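Local coordinates for protein putative transcriptional regulator (Clostridium difficile, PDB 3QI7) that is of unknown function but, as a putative lipoprotein with a periplasmic-binding-protein-like fold, probably binds a small ligand, perhaps a sugar, at residues Q20-S23 / Q28-M31; L22-V27 / P65-S70; E238-K243 / L247-A252. All coordinates share one frame; numbering follows the deposited sequence.

Contact 1: residues Q20-S23 / Q28-M31; sequences QPLS and QYNM
Leu22 lies against one face of the Tyr29 ring: its CB sits 4.0 Å from the ring centroid and only 11° off the ring normal, a CH-pi contact made over the middle of the face. Farther along the leucine, CD1 stays above the same face, just beyond the rim, 3.9 Å from Tyr29 CD1. The same methyl reaches on to the amide of Asn30, lying 3.5 Å from OD1, with CG and ND2 of that amide a little farther away. Leu22 holds this course because its CG is anti to the backbone N (chi1 179°), which carries the branched end along the helix from Tyr29 to Asn30. A branched aliphatic chain suits the place, since one residue can cover an aromatic face and still touch the next side chain. Tyr29 in turn has CG anti to its own N, and its ring stands out from the helix toward the loop. Leu22 N lies above CD2 of the ring at 3.4 Å, on the face that CB of the leucine covers, whereas Gln20 O meets CD2 at the ring edge, in the plane, at 3.6 Å. No hydrogen bond crosses between the segments. The loop follows strand 13-19 and leads into helix 26-42, so the contact folds the turn of a beta-alpha unit back on the first part of its own helix, beside the parallel strands of the larger, mixed sheet of a periplasmic-binding-protein-like fold. Tyr29 is also met by the ring of His61, the two planes at about 55°, and by Val63, both on the neighbouring strand 57-63. Gln20 contributes little more than its backbone here, because its buried amide turns elsewhere: OE1 accepts from Gln97 and is also hydrogen-bonded to the hydroxyl of Thr95.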
loop_
_atom_site.group_PDB
_atom_site.type_symbol
_atom_site.label_atom_id
_atom_site.label_comp_id
_atom_site.label_asym_id
_atom_site.label_seq_id
_atom_site.Cartn_x
_atom_site.Cartn_y
_atom_site.Cartn_z
ATOM N N GLN A 20 12.227 -0.987 -6.456
ATOM C CA GLN A 20 12.266 -1.262 -7.889
ATOM C C GLN A 20 12.431 0.053 -8.677
ATOM O O GLN A 20 12.232 1.156 -8.122
ATOM C CB GLN A 20 11.020 -2.039 -8.331
ATOM C CG GLN A 20 10.927 -3.473 -7.725
ATOM C CD GLN A 20 9.634 -4.218 -8.103
ATOM O OE1 GLN A 20 8.996 -4.866 -7.258
ATOM N NE2 GLN A 20 9.242 -4.113 -9.372
ATOM N N PRO A 21 12.833 -0.051 -9.956
ATOM C CA PRO A 21 13.056 1.162 -10.732
ATOM C C PRO A 21 11.772 1.891 -11.076
ATOM O O PRO A 21 10.661 1.321 -10.979
ATOM C CB PRO A 21 13.771 0.679 -12.012
ATOM C CG PRO A 21 13.803 -0.775 -11.969
ATOM C CD PRO A 21 13.331 -1.262 -10.636
ATOM N N LEU A 22 11.946 3.156 -11.452
ATOM C CA LEU A 22 10.837 4.055 -11.752
ATOM C C LEU A 22 9.887 3.404 -12.752
ATOM O O LEU A 22 8.677 3.486 -12.599
ATOM C CB LEU A 22 11.381 5.368 -12.302
ATOM C CG LEU A 22 10.422 6.486 -12.724
ATOM C CD1 LEU A 22 9.594 7.001 -11.551
ATOM C CD2 LEU A 22 11.254 7.616 -13.369
ATOM N N SER A 23 10.448 2.719 -13.747
ATOM C CA SER A 23 9.662 2.059 -14.806
ATOM C C SER A 23 8.706 0.974 -14.298
ATOM O O SER A 23 7.760 0.624 -14.998
ATOM C CB SER A 23 10.597 1.449 -15.858
ATOM O OG SER A 23 11.446 0.433 -15.293
ATOM N N GLN A 28 6.515 4.109 -5.315
ATOM C CA GLN A 28 7.568 3.833 -4.353
ATOM C C GLN A 28 8.834 4.633 -4.676
ATOM O O GLN A 28 9.474 5.218 -3.773
ATOM C CB GLN A 28 7.902 2.328 -4.324
ATOM C CG GLN A 28 6.770 1.446 -3.820
ATOM C CD GLN A 28 5.917 0.851 -4.947
ATOM O OE1 GLN A 28 5.446 1.543 -5.921
ATOM N NE2 GLN A 28 5.726 -0.439 -4.849
ATOM N N TYR A 29 9.189 4.661 -5.967
ATOM C CA TYR A 29 10.435 5.303 -6.410
ATOM C C TYR A 29 10.402 6.806 -6.121
ATOM O O TYR A 29 11.335 7.386 -5.493
ATOM C CB TYR A 29 10.669 5.029 -7.890
ATOM C CG TYR A 29 12.005 5.525 -8.393
ATOM C CD1 TYR A 29 12.221 6.884 -8.660
ATOM C CD2 TYR A 29 13.054 4.641 -8.602
ATOM C CE1 TYR A 29 13.439 7.340 -9.089
ATOM C CE2 TYR A 29 14.267 5.093 -9.065
ATOM C CZ TYR A 29 14.454 6.445 -9.311
ATOM O OH TYR A 29 15.687 6.882 -9.767
ATOM N N ASN A 30 9.316 7.435 -6.560
ATOM C CA ASN A 30 9.161 8.865 -6.378
ATOM C C ASN A 30 8.934 9.299 -4.927
ATOM O O ASN A 30 9.378 10.391 -4.569
ATOM C CB ASN A 30 8.088 9.425 -7.309
ATOM C CG ASN A 30 8.549 9.513 -8.765
ATOM O OD1 ASN A 30 9.733 9.406 -9.069
ATOM N ND2 ASN A 30 7.602 9.752 -9.676
HETATM N N MSE A 31 8.279 8.479 -4.093
HETATM C CA MSE A 31 8.149 8.820 -2.672
HETATM C C MSE A 31 9.528 8.867 -1.997
HETATM O O MSE A 31 9.829 9.823 -1.271
HETATM C CB MSE A 31 7.211 7.858 -1.931
HETATM C CG MSE A 31 7.211 7.997 -0.387
HETATM SE SE MSE A 31 6.831 9.809 0.251
HETATM C CE MSE A 31 5.181 10.097 -0.768
#

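Contact 2: residues L22-V27 / P65-S70; sequences LSENKV and PENFTS
Glu24 reaches across to the backbone of 65-70, and its OE2 accepts the N-H of Asn67 at 2.9 Å through the syn lone pair. This is the close-fitting part of the contact, for the same oxygen also lies 3.3 Å from Glu66 CA. Beyond CG the glutamate chain is extended (chi2 -174°), long enough to span two loops whose backbones stay well apart. Its other oxygen, OE1, accepts a hydrogen bond from a water and is bonded to Gln20 NE2 as well; the water donates a second bond to Pro65 O. With both oxygens engaged, the carboxylate is probably fixed in its rotation. Both loops follow parallel strands of the same sheet, 13-19 and 57-63, and each leads into a helix, so the contact bridges adjacent beta-alpha turns of the periplasmic-binding-protein-like fold. The outer side is looser, with Ser23 and Glu66 both exposed. There Ser23 OG donates to Glu66 OE2 at 3.0 Å, meeting the carboxylate on its anti side and 25° out of its plane. Serine suits the turn because its short side chain brings a donor within reach of the carboxylate, while the two carboxylates, of like charge, keep their OE2 atoms 5.1 Å apart.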
loop_
_atom_site.group_PDB
_atom_site.type_symbol
_atom_site.label_atom_id
_atom_site.label_comp_id
_atom_site.label_asym_id
_atom_site.label_seq_id
_atom_site.Cartn_x
_atom_site.Cartn_y
_atom_site.Cartn_z
ATOM N N LEU A 22 11.946 3.156 -11.452
ATOM C CA LEU A 22 10.837 4.055 -11.752
ATOM C C LEU A 22 9.887 3.404 -12.752
ATOM O O LEU A 22 8.677 3.486 -12.599
ATOM C CB LEU A 22 11.381 5.368 -12.302
ATOM C CG LEU A 22 10.422 6.486 -12.724
ATOM C CD1 LEU A 22 9.594 7.001 -11.551
ATOM C CD2 LEU A 22 11.254 7.616 -13.369
ATOM N N SER A 23 10.448 2.719 -13.747
ATOM C CA SER A 23 9.662 2.059 -14.806
ATOM C C SER A 23 8.706 0.974 -14.298
ATOM O O SER A 23 7.760 0.624 -14.998
ATOM C CB SER A 23 10.597 1.449 -15.858
ATOM O OG SER A 23 11.446 0.433 -15.293
ATOM N N GLU A 24 8.976 0.434 -13.110
ATOM C CA GLU A 24 8.224 -0.685 -12.546
ATOM C C GLU A 24 7.323 -0.257 -11.367
ATOM O O GLU A 24 6.150 -0.624 -11.332
ATOM C CB GLU A 24 9.193 -1.782 -12.098
ATOM C CG GLU A 24 10.026 -2.401 -13.215
ATOM C CD GLU A 24 10.854 -3.584 -12.757
ATOM O OE1 GLU A 24 11.040 -3.749 -11.534
ATOM O OE2 GLU A 24 11.339 -4.359 -13.631
ATOM N N ASN A 25 7.873 0.519 -10.414
ATOM C CA ASN A 25 7.150 0.974 -9.206
ATOM C C ASN A 25 7.285 2.493 -9.034
ATOM O O ASN A 25 8.081 2.965 -8.242
ATOM C CB ASN A 25 7.675 0.257 -7.948
ATOM C CG ASN A 25 7.277 -1.217 -7.884
ATOM O OD1 ASN A 25 6.465 -1.703 -8.690
ATOM N ND2 ASN A 25 7.880 -1.949 -6.955
ATOM N N LYS A 26 6.510 3.254 -9.800
ATOM C CA LYS A 26 6.670 4.698 -9.855
ATOM C C LYS A 26 6.399 5.359 -8.517
ATOM O O LYS A 26 7.131 6.266 -8.078
ATOM C CB LYS A 26 5.747 5.283 -10.928
ATOM C CG LYS A 26 5.829 6.776 -11.055
ATOM C CD LYS A 26 4.994 7.251 -12.267
ATOM C CE LYS A 26 5.177 8.744 -12.507
ATOM N NZ LYS A 26 4.322 9.285 -13.647
ATOM N N VAL A 27 5.347 4.900 -7.841
ATOM C CA VAL A 27 4.949 5.515 -6.575
ATOM C C VAL A 27 6.037 5.337 -5.495
ATOM O O VAL A 27 6.426 6.298 -4.839
ATOM C CB VAL A 27 3.545 4.990 -6.081
ATOM C CG1 VAL A 27 3.315 5.362 -4.597
ATOM C CG2 VAL A 27 2.422 5.599 -6.951
ATOM N N PRO A 65 17.779 -4.032 -10.088
ATOM C CA PRO A 65 17.719 -4.283 -11.520
ATOM C C PRO A 65 16.278 -4.514 -11.953
ATOM O O PRO A 65 15.470 -4.956 -11.154
ATOM C CB PRO A 65 18.583 -5.551 -11.716
ATOM C CG PRO A 65 18.826 -6.110 -10.405
ATOM C CD PRO A 65 18.523 -5.072 -9.351
ATOM N N GLU A 66 15.949 -4.193 -13.196
ATOM C CA GLU A 66 14.646 -4.551 -13.746
ATOM C C GLU A 66 14.456 -6.062 -13.650
ATOM O O GLU A 66 15.421 -6.815 -13.793
ATOM C CB GLU A 66 14.523 -4.104 -15.200
ATOM C CG GLU A 66 14.417 -2.594 -15.348
ATOM C CD GLU A 66 14.076 -2.170 -16.762
ATOM O OE1 GLU A 66 14.374 -2.917 -17.706
ATOM O OE2 GLU A 66 13.510 -1.076 -16.925
ATOM N N ASN A 67 13.231 -6.490 -13.356
ATOM C CA ASN A 67 12.881 -7.908 -13.387
ATOM C C ASN A 67 13.802 -8.656 -12.440
ATOM O O ASN A 67 14.401 -9.654 -12.817
ATOM C CB ASN A 67 13.036 -8.469 -14.813
ATOM C CG ASN A 67 12.165 -7.755 -15.821
ATOM O OD1 ASN A 67 10.941 -7.744 -15.706
ATOM N ND2 ASN A 67 12.790 -7.151 -16.813
ATOM N N PHE A 68 13.933 -8.130 -11.225
ATOM C CA PHE A 68 15.021 -8.535 -10.315
ATOM C C PHE A 68 14.997 -10.011 -9.895
ATOM O O PHE A 68 16.048 -10.573 -9.630
ATOM C CB PHE A 68 15.123 -7.604 -9.083
ATOM C CG PHE A 68 14.176 -7.945 -7.930
ATOM C CD1 PHE A 68 14.485 -8.975 -7.034
ATOM C CD2 PHE A 68 13.016 -7.211 -7.725
ATOM C CE1 PHE A 68 13.636 -9.277 -5.970
ATOM C CE2 PHE A 68 12.158 -7.495 -6.670
ATOM C CZ PHE A 68 12.472 -8.539 -5.777
ATOM N N THR A 69 13.809 -10.615 -9.828
ATOM C CA THR A 69 13.685 -12.059 -9.522
ATOM C C THR A 69 14.377 -12.921 -10.609
ATOM O O THR A 69 14.897 -14.005 -10.318
ATOM C CB THR A 69 12.203 -12.478 -9.262
ATOM O OG1 THR A 69 11.410 -12.325 -10.437
ATOM C CG2 THR A 69 11.574 -11.613 -8.183
ATOM N N SER A 70 14.445 -12.403 -11.843
ATOM C CA SER A 70 15.227 -13.043 -12.912
ATOM C C SER A 70 16.697 -12.643 -12.916
ATOM O O SER A 70 17.453 -13.121 -13.731
ATOM C CB SER A 70 14.613 -12.738 -14.274
ATOM O OG SER A 70 13.361 -13.383 -14.370
HETATM O O HOH W 1 12.810 -5.058 -10.267
#

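Contact 3: residues E238-K243 / L247-A252; sequences EVILTK and LKYIVA
Tyr249 lays its ring across the last turns of helix 234-247, at about a right angle to the side chains of Ile240 and Lys243. Followed outward, its CB leads to a CG placed between the backbone N and the carbonyl carbon (chi1 52°), a rotamer that swings the ring back over the helix. On one side of the ring CE1 lies 4.1 Å from Ile240 CG2; on the other, CE2 passes the backbone carbonyl of Lys243. CZ approaches Ile240 O, and at the tip OH donates to that oxygen at 2.6 Å, in the carbonyl plane and on a lone pair. Lys243 CB also touches this hydroxyl, at 3.2 Å. Tyrosine suits the site because it combines a flat apolar body with a donor long enough to reach a backbone carbonyl near the helix end. Lys243 sends its amine off to Glu217 and Glu246 in salt bridges, while its O accepts Leu247 N at 2.9 Å, a helical bond of the final turn. Farther on, Val251 CG1 packs 3.8 Å from Leu241 CD2, and CG2 sits between that methyl and Ile240 CG2. Lys248, the first residue to leave helical geometry, has positive phi, and the chain turns back there, with Ile250 bonding to strand 228-231. The setting is the alpha/beta domain around the three-stranded parallel sheet, consistent with the second lobe of a periplasmic-binding-protein-like fold.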
loop_
_atom_site.group_PDB
_atom_site.type_symbol
_atom_site.label_atom_id
_atom_site.label_comp_id
_atom_site.label_asym_id
_atom_site.label_seq_id
_atom_site.Cartn_x
_atom_site.Cartn_y
_atom_site.Cartn_z
ATOM N N GLU A 238 -11.098 0.938 -13.059
ATOM C CA GLU A 238 -11.441 1.955 -14.050
ATOM C C GLU A 238 -12.871 1.798 -14.606
ATOM O O GLU A 238 -13.658 2.770 -14.659
ATOM C CB GLU A 238 -10.409 1.938 -15.199
ATOM C CG GLU A 238 -10.519 3.212 -16.100
ATOM C CD GLU A 238 -9.487 3.278 -17.248
ATOM O OE1 GLU A 238 -9.274 2.253 -17.953
ATOM O OE2 GLU A 238 -8.890 4.368 -17.455
ATOM N N VAL A 239 -13.189 0.578 -15.034
ATOM C CA VAL A 239 -14.526 0.235 -15.555
ATOM C C VAL A 239 -15.582 0.473 -14.465
ATOM O O VAL A 239 -16.621 1.093 -14.726
ATOM C CB VAL A 239 -14.599 -1.243 -16.023
ATOM C CG1 VAL A 239 -16.045 -1.649 -16.312
ATOM C CG2 VAL A 239 -13.649 -1.490 -17.224
ATOM N N ILE A 240 -15.287 0.030 -13.235
ATOM C CA ILE A 240 -16.225 0.143 -12.099
ATOM C C ILE A 240 -16.512 1.584 -11.649
ATOM O O ILE A 240 -17.664 1.927 -11.367
ATOM C CB ILE A 240 -15.724 -0.692 -10.886
ATOM C CG1 ILE A 240 -15.853 -2.169 -11.217
ATOM C CG2 ILE A 240 -16.508 -0.390 -9.583
ATOM C CD1 ILE A 240 -15.023 -3.079 -10.346
ATOM N N LEU A 241 -15.461 2.382 -11.525
ATOM C CA LEU A 241 -15.598 3.788 -11.146
ATOM C C LEU A 241 -16.309 4.594 -12.247
ATOM O O LEU A 241 -17.169 5.416 -11.961
ATOM C CB LEU A 241 -14.231 4.368 -10.840
ATOM C CG LEU A 241 -13.643 3.991 -9.471
ATOM C CD1 LEU A 241 -12.190 4.448 -9.364
ATOM C CD2 LEU A 241 -14.497 4.538 -8.306
ATOM N N THR A 242 -15.930 4.363 -13.496
ATOM C CA THR A 242 -16.599 4.996 -14.627
ATOM C C THR A 242 -18.101 4.715 -14.630
ATOM O O THR A 242 -18.901 5.637 -14.743
ATOM C CB THR A 242 -15.959 4.545 -15.943
ATOM O OG1 THR A 242 -14.558 4.856 -15.902
ATOM C CG2 THR A 242 -16.613 5.239 -17.169
ATOM N N LYS A 243 -18.491 3.455 -14.482
ATOM C CA LYS A 243 -19.918 3.093 -14.448
ATOM C C LYS A 243 -20.651 3.656 -13.205
ATOM O O LYS A 243 -21.851 3.991 -13.289
ATOM C CB LYS A 243 -20.092 1.571 -14.580
ATOM C CG LYS A 243 -21.495 1.082 -14.821
ATOM C CD LYS A 243 -21.975 1.453 -16.200
ATOM C CE LYS A 243 -22.836 0.397 -16.813
ATOM N NZ LYS A 243 -23.408 0.935 -18.081
ATOM N N LEU A 247 -24.496 5.141 -12.782
ATOM C CA LEU A 247 -25.549 4.404 -12.036
ATOM C C LEU A 247 -25.629 4.775 -10.541
ATOM O O LEU A 247 -26.608 4.430 -9.854
ATOM C CB LEU A 247 -25.343 2.886 -12.191
ATOM C CG LEU A 247 -25.566 2.244 -13.570
ATOM C CD1 LEU A 247 -25.361 0.714 -13.497
ATOM C CD2 LEU A 247 -26.952 2.555 -14.130
ATOM N N LYS A 248 -24.579 5.421 -10.043
ATOM C CA LYS A 248 -24.555 6.113 -8.761
ATOM C C LYS A 248 -24.592 5.150 -7.602
ATOM O O LYS A 248 -25.229 5.389 -6.581
ATOM C CB LYS A 248 -25.651 7.164 -8.659
ATOM C CG LYS A 248 -25.656 8.159 -9.817
ATOM C CD LYS A 248 -25.477 9.569 -9.311
ATOM C CE LYS A 248 -25.871 10.601 -10.362
ATOM N NZ LYS A 248 -24.752 10.827 -11.306
ATOM N N TYR A 249 -23.852 4.062 -7.772
ATOM C CA TYR A 249 -23.726 3.063 -6.740
ATOM C C TYR A 249 -22.551 3.411 -5.839
ATOM O O TYR A 249 -22.043 4.534 -5.904
ATOM C CB TYR A 249 -23.641 1.642 -7.356
ATOM C CG TYR A 249 -22.617 1.403 -8.446
ATOM C CD1 TYR A 249 -21.271 1.260 -8.157
ATOM C CD2 TYR A 249 -23.017 1.257 -9.770
ATOM C CE1 TYR A 249 -20.325 0.969 -9.168
ATOM C CE2 TYR A 249 -22.088 0.997 -10.786
ATOM C CZ TYR A 249 -20.760 0.860 -10.494
ATOM O OH TYR A 249 -19.885 0.593 -11.518
ATOM N N ILE A 250 -22.159 2.486 -4.976
ATOM C CA ILE A 250 -21.061 2.713 -4.045
ATOM C C ILE A 250 -19.786 1.979 -4.481
ATOM O O ILE A 250 -19.840 0.827 -4.928
ATOM C CB ILE A 250 -21.430 2.244 -2.607
ATOM C CG1 ILE A 250 -22.649 2.994 -2.074
ATOM C CG2 ILE A 250 -20.287 2.420 -1.659
ATOM C CD1 ILE A 250 -23.496 2.144 -1.084
ATOM N N VAL A 251 -18.654 2.662 -4.369
ATOM C CA VAL A 251 -17.333 2.038 -4.522
ATOM C C VAL A 251 -16.495 2.410 -3.298
ATOM O O VAL A 251 -15.748 3.405 -3.272
ATOM C CB VAL A 251 -16.636 2.431 -5.844
ATOM C CG1 VAL A 251 -15.360 1.611 -6.030
ATOM C CG2 VAL A 251 -17.630 2.266 -7.021
ATOM N N ALA A 252 -16.607 1.571 -2.273
ATOM C CA ALA A 252 -15.977 1.879 -0.979
ATOM C C ALA A 252 -14.451 1.966 -1.139
ATOM O O ALA A 252 -13.807 2.831 -0.532
ATOM C CB ALA A 252 -16.360 0.827 0.050
#

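How the contacts relate
From the N terminus, strand 13-19 runs into residues 20-23, and contact 1 closes the short loop back onto helix 26-42. Contact 2 shares Leu22 and Ser23 but closes a much longer loop that takes in that helix and strand 57-63. Their spans cross, since contact 2 opens at Leu22, inside contact 1, and closes far beyond it. They touch where Gln20 OE1 and Asn25 ND2 make a probable hydrogen bond and Pro21 packs on Glu66; together they join two neighbouring strand-to-helix turns of the larger sheet. Contact 3 follows in series as a short local closure at the end of helix 234-247, beside the three-stranded sheet, its centre about 30 Å from that of contact 2.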